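Local coordinates for type IV secretion system protein VirB11 (Brucella suis, PDB 2GZA) that binds and hydrolyses ATP as the hexameric VirB11 ATPase of a type IV secretion system, which could be required to establish the replication niche in the host, at residues W32-C42 / V49-Y60; R176-S186 / V321-N330. All coordinates share one frame; numbering follows the deposited sequence.

Interaction 1 of 2, residues W32-C42 / V49-Y60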
loop_
_atom_site.group_PDB
_atom_site.type_symbol
_atom_site.label_atom_id
_atom_site.label_comp_id
_atom_site.label_asym_id
_atom_site.label_seq_id
_atom_site.Cartn_x
_atom_site.Cartn_y
_atom_site.Cartn_z
ATOM N N TRP C 32 -42.766 23.635 26.079
ATOM C CA TRP C 32 -41.442 23.072 26.332
ATOM C C TRP C 32 -40.358 23.830 25.581
ATOM O O TRP C 32 -39.230 23.966 26.058
ATOM C CB TRP C 32 -41.412 21.591 25.942
ATOM C CG TRP C 32 -42.400 20.776 26.702
ATOM C CD1 TRP C 32 -42.212 20.186 27.913
ATOM C CD2 TRP C 32 -43.742 20.472 26.313
ATOM N NE1 TRP C 32 -43.352 19.530 28.303
ATOM C CE2 TRP C 32 -44.305 19.689 27.338
ATOM C CE3 TRP C 32 -44.523 20.788 25.201
ATOM C CZ2 TRP C 32 -45.610 19.211 27.280
ATOM C CZ3 TRP C 32 -45.819 20.315 25.144
ATOM C CH2 TRP C 32 -46.350 19.537 26.178
ATOM N N LEU C 33 -40.715 24.320 24.402
ATOM C CA LEU C 33 -39.787 25.047 23.542
ATOM C C LEU C 33 -39.414 26.420 24.111
ATOM O O LEU C 33 -38.315 26.916 23.862
ATOM C CB LEU C 33 -40.339 25.171 22.111
ATOM C CG LEU C 33 -40.413 23.899 21.240
ATOM C CD1 LEU C 33 -41.068 24.145 19.888
ATOM C CD2 LEU C 33 -39.056 23.243 21.042
ATOM N N ASP C 34 -40.322 27.013 24.884
ATOM C CA ASP C 34 -40.112 28.345 25.450
ATOM C C ASP C 34 -39.496 28.347 26.854
ATOM O O ASP C 34 -38.937 29.367 27.288
ATOM C CB ASP C 34 -41.426 29.142 25.440
ATOM C CG ASP C 34 -41.935 29.432 24.033
ATOM O OD1 ASP C 34 -41.112 29.558 23.102
ATOM O OD2 ASP C 34 -43.165 29.541 23.854
ATOM N N ASP C 35 -39.600 27.218 27.552
ATOM C CA ASP C 35 -39.060 27.103 28.900
ATOM C C ASP C 35 -37.538 26.995 28.845
ATOM O O ASP C 35 -37.002 26.020 28.303
ATOM C CB ASP C 35 -39.679 25.908 29.624
ATOM C CG ASP C 35 -39.546 26.008 31.131
ATOM O OD1 ASP C 35 -40.533 25.680 31.822
ATOM O OD2 ASP C 35 -38.466 26.404 31.628
ATOM N N PRO C 36 -36.844 28.013 29.386
ATOM C CA PRO C 36 -35.380 28.081 29.405
ATOM C C PRO C 36 -34.707 26.956 30.184
ATOM O O PRO C 36 -33.550 26.647 29.913
ATOM C CB PRO C 36 -35.098 29.444 30.068
ATOM C CG PRO C 36 -36.356 30.231 29.904
ATOM C CD PRO C 36 -37.445 29.210 30.005
ATOM N N GLN C 37 -35.427 26.346 31.118
ATOM C CA GLN C 37 -34.872 25.303 31.963
ATOM C C GLN C 37 -34.914 23.910 31.316
ATOM O O GLN C 37 -34.357 22.950 31.851
ATOM C CB GLN C 37 -35.584 25.314 33.307
ATOM C CG GLN C 37 -34.624 25.253 34.481
ATOM C CD GLN C 37 -35.313 25.412 35.816
ATOM O OE1 GLN C 37 -36.475 25.031 35.987
ATOM N NE2 GLN C 37 -34.589 25.971 36.783
ATOM N N ILE C 38 -35.581 23.819 30.166
ATOM C CA ILE C 38 -35.706 22.591 29.380
ATOM C C ILE C 38 -34.699 22.664 28.247
ATOM O O ILE C 38 -34.629 23.684 27.568
ATOM C CB ILE C 38 -37.155 22.449 28.814
ATOM C CG1 ILE C 38 -38.128 22.023 29.912
ATOM C CG2 ILE C 38 -37.221 21.468 27.631
ATOM C CD1 ILE C 38 -39.590 22.155 29.529
ATOM N N THR C 39 -33.926 21.604 28.032
ATOM C CA THR C 39 -32.879 21.676 27.027
ATOM C C THR C 39 -33.169 20.805 25.811
ATOM O O THR C 39 -32.937 21.229 24.684
ATOM C CB THR C 39 -31.487 21.417 27.626
ATOM O OG1 THR C 39 -31.399 22.041 28.913
ATOM C CG2 THR C 39 -30.406 22.016 26.727
ATOM N N GLU C 40 -33.677 19.594 26.034
ATOM C CA GLU C 40 -34.098 18.742 24.937
ATOM C C GLU C 40 -35.604 18.507 24.970
ATOM O O GLU C 40 -36.195 18.364 26.041
ATOM C CB GLU C 40 -33.333 17.415 24.947
ATOM C CG GLU C 40 -32.275 17.294 23.852
ATOM C CD GLU C 40 -31.036 18.127 24.112
ATOM O OE1 GLU C 40 -30.931 18.752 25.185
ATOM O OE2 GLU C 40 -30.151 18.157 23.239
ATOM N N VAL C 41 -36.218 18.480 23.795
ATOM C CA VAL C 41 -37.640 18.163 23.662
ATOM C C VAL C 41 -37.808 17.019 22.670
ATOM O O VAL C 41 -37.461 17.147 21.499
ATOM C CB VAL C 41 -38.486 19.377 23.178
ATOM C CG1 VAL C 41 -39.976 19.057 23.248
ATOM C CG2 VAL C 41 -38.198 20.624 23.991
ATOM N N CYS C 42 -38.356 15.907 23.148
ATOM C CA CYS C 42 -38.534 14.714 22.326
ATOM C C CYS C 42 -39.975 14.287 22.156
ATOM O O CYS C 42 -40.773 14.368 23.088
ATOM C CB CYS C 42 -37.753 13.558 22.914
ATOM S SG CYS C 42 -36.029 13.771 22.637
ATOM N N VAL C 49 -44.656 13.629 25.059
ATOM C CA VAL C 49 -43.365 14.280 24.915
ATOM C C VAL C 49 -42.458 13.880 26.073
ATOM O O VAL C 49 -42.927 13.626 27.184
ATOM C CB VAL C 49 -43.461 15.836 24.784
ATOM C CG1 VAL C 49 -44.737 16.257 24.092
ATOM C CG2 VAL C 49 -43.337 16.526 26.126
ATOM N N PHE C 50 -41.167 13.792 25.792
ATOM C CA PHE C 50 -40.165 13.627 26.826
ATOM C C PHE C 50 -39.205 14.803 26.764
ATOM O O PHE C 50 -38.692 15.130 25.693
ATOM C CB PHE C 50 -39.418 12.300 26.665
ATOM C CG PHE C 50 -40.116 11.132 27.284
ATOM C CD1 PHE C 50 -41.047 10.393 26.563
ATOM C CD2 PHE C 50 -39.849 10.765 28.591
ATOM C CE1 PHE C 50 -41.691 9.311 27.136
ATOM C CE2 PHE C 50 -40.496 9.680 29.171
ATOM C CZ PHE C 50 -41.415 8.952 28.437
ATOM N N CYS C 51 -38.982 15.451 27.899
ATOM C CA CYS C 51 -38.047 16.570 27.944
ATOM C C CYS C 51 -36.938 16.390 28.974
ATOM O O CYS C 51 -37.143 15.803 30.034
ATOM C CB CYS C 51 -38.776 17.908 28.118
ATOM S SG CYS C 51 -39.559 18.146 29.711
ATOM N N GLU C 52 -35.752 16.872 28.623
ATOM C CA GLU C 52 -34.587 16.801 29.488
ATOM C C GLU C 52 -34.505 18.065 30.337
ATOM O O GLU C 52 -34.293 19.163 29.811
ATOM C CB GLU C 52 -33.313 16.627 28.654
ATOM C CG GLU C 52 -32.021 16.827 29.436
ATOM C CD GLU C 52 -30.788 16.380 28.672
ATOM O OE1 GLU C 52 -30.759 15.221 28.206
ATOM O OE2 GLU C 52 -29.836 17.183 28.554
ATOM N N ARG C 53 -34.712 17.900 31.643
ATOM C CA ARG C 53 -34.631 18.999 32.603
ATOM C C ARG C 53 -33.210 19.169 33.074
ATOM O O ARG C 53 -32.548 19.885 32.499
ATOM C CB ARG C 53 -35.619 18.858 33.766
ATOM C CG ARG C 53 -35.532 19.979 34.841
ATOM C CD ARG C 53 -36.420 21.170 34.538
ATOM N NE ARG C 53 -37.771 20.719 34.226
ATOM C CZ ARG C 53 -38.777 21.510 33.869
ATOM N NH1 ARG C 53 -38.622 22.828 33.789
ATOM N NH2 ARG C 53 -39.950 20.965 33.597
ATOM N N ALA C 54 -32.694 18.543 34.094
ATOM C CA ALA C 54 -31.301 18.791 34.438
ATOM C C ALA C 54 -30.596 17.475 34.212
ATOM O O ALA C 54 -30.199 16.811 35.167
ATOM C CB ALA C 54 -31.187 19.265 35.891
ATOM N N SER C 55 -30.499 17.086 32.939
ATOM C CA SER C 55 -29.960 15.789 32.524
ATOM C C SER C 55 -30.876 14.630 32.963
ATOM O O SER C 55 -30.469 13.465 33.011
ATOM C CB SER C 55 -28.520 15.645 33.022
ATOM O OG SER C 55 -27.795 16.856 32.795
ATOM N N ALA C 56 -32.125 14.973 33.259
ATOM C CA ALA C 56 -33.138 14.001 33.656
ATOM C C ALA C 56 -34.373 14.135 32.779
ATOM O O ALA C 56 -34.801 15.249 32.463
ATOM C CB ALA C 56 -33.501 14.190 35.118
ATOM N N TRP C 57 -34.944 13.000 32.390
ATOM C CA TRP C 57 -36.086 13.020 31.498
ATOM C C TRP C 57 -37.403 13.088 32.243
ATOM O O TRP C 57 -37.550 12.506 33.312
ATOM C CB TRP C 57 -36.051 11.838 30.541
ATOM C CG TRP C 57 -34.969 11.979 29.534
ATOM C CD1 TRP C 57 -33.719 11.463 29.609
ATOM C CD2 TRP C 57 -35.030 12.710 28.306
ATOM N NE1 TRP C 57 -32.994 11.812 28.504
ATOM C CE2 TRP C 57 -33.773 12.575 27.683
ATOM C CE3 TRP C 57 -36.027 13.459 27.667
ATOM C CZ2 TRP C 57 -33.478 13.167 26.455
ATOM C CZ3 TRP C 57 -35.738 14.042 26.441
ATOM C CH2 TRP C 57 -34.469 13.890 25.849
ATOM N N GLU C 58 -38.344 13.825 31.664
ATOM C CA GLU C 58 -39.674 14.005 32.234
ATOM C C GLU C 58 -40.720 13.656 31.193
ATOM O O GLU C 58 -40.585 14.030 30.029
ATOM C CB GLU C 58 -39.879 15.453 32.694
ATOM C CG GLU C 58 -38.754 16.029 33.542
ATOM C CD GLU C 58 -39.175 17.265 34.308
ATOM O OE1 GLU C 58 -39.833 17.123 35.360
ATOM O OE2 GLU C 58 -38.841 18.379 33.871
ATOM N N TYR C 59 -41.757 12.943 31.617
ATOM C CA TYR C 59 -42.850 12.548 30.736
ATOM C C TYR C 59 -44.016 13.540 30.821
ATOM O O TYR C 59 -44.380 13.976 31.904
ATOM C CB TYR C 59 -43.298 11.118 31.087
ATOM C CG TYR C 59 -44.591 10.674 30.444
ATOM C CD1 TYR C 59 -44.601 10.137 29.161
ATOM C CD2 TYR C 59 -45.804 10.788 31.123
ATOM C CE1 TYR C 59 -45.783 9.724 28.565
ATOM C CE2 TYR C 59 -46.991 10.383 30.533
ATOM C CZ TYR C 59 -46.972 9.853 29.251
ATOM O OH TYR C 59 -48.138 9.445 28.653
ATOM N N TYR C 60 -44.581 13.893 29.674
ATOM C CA TYR C 60 -45.794 14.710 29.612
ATOM C C TYR C 60 -46.758 14.191 28.561
ATOM O O TYR C 60 -46.368 13.887 27.431
ATOM C CB TYR C 60 -45.467 16.175 29.340
ATOM C CG TYR C 60 -44.687 16.831 30.446
ATOM C CD1 TYR C 60 -43.312 17.008 30.338
ATOM C CD2 TYR C 60 -45.317 17.258 31.616
ATOM C CE1 TYR C 60 -42.585 17.605 31.354
ATOM C CE2 TYR C 60 -44.591 17.858 32.641
ATOM C CZ TYR C 60 -43.226 18.028 32.496
ATOM O OH TYR C 60 -42.496 18.614 33.494
#
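Trp32, from the short helix ahead of a beta hairpin, lays its indole against the strands: Val49 CG2 sits over one face, 3.8 Å from the centroid of the five-membered ring in a CH-pi contact, while Tyr60 CD1 lies at the indole edge beside NE1, the two rings meeting obliquely with planes 53° apart. Cys51 SG approaches the same indole obliquely, 3.8 Å from Trp32 CD1. A broad apolar ring suits this place because it spans Val49, Cys51 and Tyr60, residues of two adjacent strands. On the other side of the sheet from Cys51, Cys42 SG touches Trp57 CH2 obliquely at 3.6 Å. Ile38 CG1 covers one face of the Arg53 guanidinium, brought back to it by bends at chi2 and chi3; Asp35 OD1 stands near the plane at the guanidinium edge, in a long salt bridge to Arg53 NH1. The hairpin, strands 40-43 and 48-52 of an antiparallel sheet, makes Cys42 and Phe50 a hydrogen-bonded pair and Val41 and Cys51 a non-hydrogen-bonded one. Glu40 and Glu52 run side by side, their like charges perhaps eased a little by long, weak ion pairs to Lys252. Glu58 OE2 fixes the guanidinium's rotation, taking both Arg53 NE at 2.6 Å and Arg53 NH2 at 2.8 Å.

Interaction 2 of 2, residues R176-S186 / V321-N330. With SO4 (sulfate ion), chain F.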
loop_
_atom_site.group_PDB
_atom_site.type_symbol
_atom_site.label_atom_id
_atom_site.label_comp_id
_atom_site.label_asym_id
_atom_site.label_seq_id
_atom_site.Cartn_x
_atom_site.Cartn_y
_atom_site.Cartn_z
ATOM N N ARG C 176 -20.968 -0.305 31.004
ATOM C CA ARG C 176 -19.950 -0.956 30.183
ATOM C C ARG C 176 -20.524 -1.303 28.820
ATOM O O ARG C 176 -21.694 -1.664 28.710
ATOM C CB ARG C 176 -19.447 -2.255 30.835
ATOM C CG ARG C 176 -18.876 -2.142 32.242
ATOM C CD ARG C 176 -17.678 -1.214 32.331
ATOM N NE ARG C 176 -18.096 0.151 32.658
ATOM C CZ ARG C 176 -17.363 1.243 32.450
ATOM N NH1 ARG C 176 -16.158 1.145 31.903
ATOM N NH2 ARG C 176 -17.842 2.433 32.781
ATOM N N VAL C 177 -19.701 -1.199 27.785
ATOM C CA VAL C 177 -20.097 -1.632 26.451
ATOM C C VAL C 177 -20.016 -3.151 26.410
ATOM O O VAL C 177 -18.959 -3.735 26.663
ATOM C CB VAL C 177 -19.206 -1.018 25.359
ATOM C CG1 VAL C 177 -19.567 -1.583 23.988
ATOM C CG2 VAL C 177 -19.330 0.481 25.369
ATOM N N ILE C 178 -21.143 -3.785 26.110
ATOM C CA ILE C 178 -21.259 -5.239 26.174
ATOM C C ILE C 178 -21.636 -5.820 24.822
ATOM O O ILE C 178 -22.619 -5.403 24.204
ATOM C CB ILE C 178 -22.290 -5.682 27.239
ATOM C CG1 ILE C 178 -21.913 -5.119 28.609
ATOM C CG2 ILE C 178 -22.397 -7.215 27.287
ATOM C CD1 ILE C 178 -23.069 -5.045 29.591
ATOM N N VAL C 179 -20.836 -6.782 24.375
ATOM C CA VAL C 179 -21.121 -7.551 23.167
ATOM C C VAL C 179 -21.535 -8.975 23.546
ATOM O O VAL C 179 -20.772 -9.706 24.166
ATOM C CB VAL C 179 -19.892 -7.620 22.203
ATOM C CG1 VAL C 179 -20.204 -8.497 20.983
ATOM C CG2 VAL C 179 -19.458 -6.235 21.763
ATOM N N VAL C 180 -22.749 -9.356 23.183
ATOM C CA VAL C 180 -23.218 -10.721 23.403
ATOM C C VAL C 180 -22.823 -11.590 22.205
ATOM O O VAL C 180 -23.261 -11.352 21.084
ATOM C CB VAL C 180 -24.739 -10.764 23.648
ATOM C CG1 VAL C 180 -25.223 -12.198 23.803
ATOM C CG2 VAL C 180 -25.095 -9.941 24.882
ATOM N N ALA C 181 -21.971 -12.578 22.442
ATOM C CA ALA C 181 -21.470 -13.411 21.363
ATOM C C ALA C 181 -21.994 -14.833 21.443
ATOM O O ALA C 181 -22.410 -15.302 22.499
ATOM C CB ALA C 181 -19.954 -13.401 21.335
ATOM N N GLY C 182 -21.964 -15.522 20.311
ATOM C CA GLY C 182 -22.401 -16.910 20.252
ATOM C C GLY C 182 -22.649 -17.345 18.830
ATOM O O GLY C 182 -22.709 -16.516 17.931
ATOM N N GLU C 183 -22.793 -18.646 18.601
ATOM C CA GLU C 183 -23.198 -19.083 17.267
ATOM C C GLU C 183 -24.668 -18.757 17.045
ATOM O O GLU C 183 -25.388 -18.410 17.979
ATOM C CB GLU C 183 -22.900 -20.560 17.001
ATOM C CG GLU C 183 -23.974 -21.534 17.453
ATOM C CD GLU C 183 -23.611 -22.989 17.163
ATOM O OE1 GLU C 183 -22.626 -23.236 16.435
ATOM O OE2 GLU C 183 -24.318 -23.888 17.669
ATOM N N THR C 184 -25.114 -18.838 15.800
ATOM C CA THR C 184 -26.514 -18.552 15.504
ATOM C C THR C 184 -27.434 -19.553 16.188
ATOM O O THR C 184 -27.185 -20.766 16.201
ATOM C CB THR C 184 -26.828 -18.520 13.996
ATOM O OG1 THR C 184 -25.792 -17.825 13.305
ATOM C CG2 THR C 184 -28.155 -17.801 13.736
ATOM N N GLY C 185 -28.502 -19.015 16.758
ATOM C CA GLY C 185 -29.484 -19.799 17.476
ATOM C C GLY C 185 -29.031 -20.189 18.861
ATOM O O GLY C 185 -29.545 -21.152 19.425
ATOM N N SER C 186 -28.065 -19.454 19.414
ATOM C CA SER C 186 -27.534 -19.783 20.731
ATOM C C SER C 186 -28.255 -19.011 21.833
ATOM O O SER C 186 -28.012 -19.236 23.019
ATOM C CB SER C 186 -26.033 -19.517 20.797
ATOM O OG SER C 186 -25.760 -18.146 20.550
ATOM N N VAL C 321 -12.983 0.343 23.142
ATOM C CA VAL C 321 -14.407 0.601 23.032
ATOM C C VAL C 321 -15.247 -0.520 23.652
ATOM O O VAL C 321 -16.284 -0.258 24.256
ATOM C CB VAL C 321 -14.764 0.826 21.546
ATOM C CG1 VAL C 321 -16.183 0.393 21.229
ATOM C CG2 VAL C 321 -14.526 2.268 21.177
ATOM N N VAL C 322 -14.797 -1.761 23.511
ATOM C CA VAL C 322 -15.570 -2.920 23.967
ATOM C C VAL C 322 -15.080 -3.384 25.325
ATOM O O VAL C 322 -13.946 -3.838 25.454
ATOM C CB VAL C 322 -15.519 -4.115 22.951
ATOM C CG1 VAL C 322 -16.246 -5.329 23.508
ATOM C CG2 VAL C 322 -16.126 -3.719 21.611
ATOM N N ASP C 323 -15.942 -3.278 26.328
ATOM C CA ASP C 323 -15.569 -3.587 27.703
ATOM C C ASP C 323 -15.742 -5.065 28.020
ATOM O O ASP C 323 -14.848 -5.691 28.596
ATOM C CB ASP C 323 -16.375 -2.742 28.685
ATOM C CG ASP C 323 -16.050 -1.271 28.584
ATOM O OD1 ASP C 323 -14.851 -0.932 28.659
ATOM O OD2 ASP C 323 -16.995 -0.460 28.428
ATOM N N VAL C 324 -16.893 -5.621 27.652
ATOM C CA VAL C 324 -17.226 -6.992 27.998
ATOM C C VAL C 324 -17.708 -7.754 26.768
ATOM O O VAL C 324 -18.455 -7.224 25.954
ATOM C CB VAL C 324 -18.305 -7.051 29.117
ATOM C CG1 VAL C 324 -18.658 -8.489 29.468
ATOM C CG2 VAL C 324 -17.845 -6.303 30.362
ATOM N N VAL C 325 -17.256 -8.995 26.629
ATOM C CA VAL C 325 -17.805 -9.917 25.640
ATOM C C VAL C 325 -18.325 -11.153 26.371
ATOM O O VAL C 325 -17.560 -11.851 27.040
ATOM C CB VAL C 325 -16.757 -10.360 24.566
ATOM C CG1 VAL C 325 -17.376 -11.348 23.569
ATOM C CG2 VAL C 325 -16.176 -9.166 23.829
ATOM N N VAL C 326 -19.624 -11.409 26.251
ATOM C CA VAL C 326 -20.235 -12.601 26.837
ATOM C C VAL C 326 -20.515 -13.607 25.739
ATOM O O VAL C 326 -21.263 -13.315 24.812
ATOM C CB VAL C 326 -21.577 -12.295 27.527
ATOM C CG1 VAL C 326 -21.939 -13.422 28.496
ATOM C CG2 VAL C 326 -21.541 -10.950 28.237
ATOM N N HIS C 327 -19.915 -14.788 25.834
ATOM C CA HIS C 327 -20.125 -15.815 24.820
ATOM C C HIS C 327 -21.114 -16.867 25.278
ATOM O O HIS C 327 -20.956 -17.447 26.341
ATOM C CB HIS C 327 -18.813 -16.470 24.398
ATOM C CG HIS C 327 -18.985 -17.571 23.394
ATOM N ND1 HIS C 327 -19.377 -17.337 22.096
ATOM C CD2 HIS C 327 -18.832 -18.913 23.502
ATOM C CE1 HIS C 327 -19.453 -18.488 21.447
ATOM N NE2 HIS C 327 -19.127 -19.460 22.277
ATOM N N VAL C 328 -22.134 -17.103 24.464
ATOM C CA VAL C 328 -23.132 -18.134 24.748
ATOM C C VAL C 328 -22.906 -19.368 23.883
ATOM O O VAL C 328 -22.645 -19.260 22.685
ATOM C CB VAL C 328 -24.576 -17.648 24.510
ATOM C CG1 VAL C 328 -25.562 -18.656 25.081
ATOM C CG2 VAL C 328 -24.810 -16.294 25.134
ATOM N N HIS C 329 -23.021 -20.546 24.505
ATOM C CA HIS C 329 -22.958 -21.805 23.773
ATOM C C HIS C 329 -24.177 -22.673 24.015
ATOM O O HIS C 329 -24.679 -22.757 25.135
ATOM C CB HIS C 329 -21.717 -22.623 24.083
ATOM C CG HIS C 329 -21.740 -23.989 23.463
ATOM N ND1 HIS C 329 -21.707 -25.151 24.205
ATOM C CD2 HIS C 329 -21.840 -24.376 22.169
ATOM C CE1 HIS C 329 -21.749 -26.195 23.394
ATOM N NE2 HIS C 329 -21.837 -25.751 22.153
ATOM N N ASN C 330 -24.651 -23.324 22.958
ATOM C CA ASN C 330 -25.723 -24.308 23.108
ATOM C C ASN C 330 -25.118 -25.619 23.552
ATOM O O ASN C 330 -24.510 -26.289 22.782
ATOM C CB ASN C 330 -26.475 -24.544 21.787
ATOM C CG ASN C 330 -27.859 -23.899 21.758
ATOM O OD1 ASN C 330 -28.151 -22.971 22.512
ATOM N ND2 ASN C 330 -28.718 -24.395 20.872
HETATM S S SO4 F . -29.575 -15.615 18.212
HETATM O O1 SO4 F . -30.723 -15.641 19.110
HETATM O O2 SO4 F . -28.411 -16.129 18.924
HETATM O O3 SO4 F . -29.822 -16.447 17.036
HETATM O O4 SO4 F . -29.323 -14.251 17.758
#
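Val177 N donates to Asp323 OD2 at 2.9 Å, using the anti lone pair of the carboxylate, and Val177 O in turn accepts from Val324 N. From there the two parallel strands exchange backbone bonds as far as Val328 N, which reaches Ala181 O at 2.7 Å. Asp323 suits the strand entrance because its short side chain, with CG beside its own backbone N (chi1 -66°), reaches across to that amide. Valines and Ile178 fill one face, Ile178 CG2 alongside Val326 CG2 at 3.9 Å; on the other, Val179 and Val325 are joined by His327 and the small Ala181, whose CB meets Val325 CG1 at 4.0 Å. Gly182, with a phi of 164° that only glycine adopts readily, leads from the strand into the loop. There Ser186 OG donates to Glu183 O at 2.6 Å, bracing the type II turn in which Gly185 N binds sulfate O3 at 2.9 Å. Lys188 NZ also grips this anion. Further out, Lys350 holds Asp323 OD1. Asp323 OD2 lies well out of the guanidinium plane of Arg176, so its long pair with NH1 rests on charge alone, while Arg176 NH2 hydrogen-bonds to Leu174 O. Helices 164-173 and 188-196 pack on the Ile178 face, helix 289-300 on the Val179 face. Strand and glycine-rich loop fit the Walker A P-loop, the predicted ATP site, here holding a sulfate probably from the crystallisation liquor.

From the N terminus, the chain first closes interaction 1, a local hairpin contact whose segments are separated by six residues. Only after it is complete does interaction 2 open at residue 176, and its second segment begins after 134 intervening residues, so the two loops follow in series, neither nesting nor crossing. The first ties helix 30-34 and strand 40-43 to strands 48-52 and 57-61 of the antiparallel sheet, and the second joins neighbouring strands of the mixed sheet that carries the P-loop. Their centres are 35 Å apart, on opposite sides of the chain's centre, and their nearest atoms about 17 Å. Between subunits the regions do meet: Ser55 packs near Asn330 of a neighbouring subunit, with a weak hydrogen bond to its backbone oxygen.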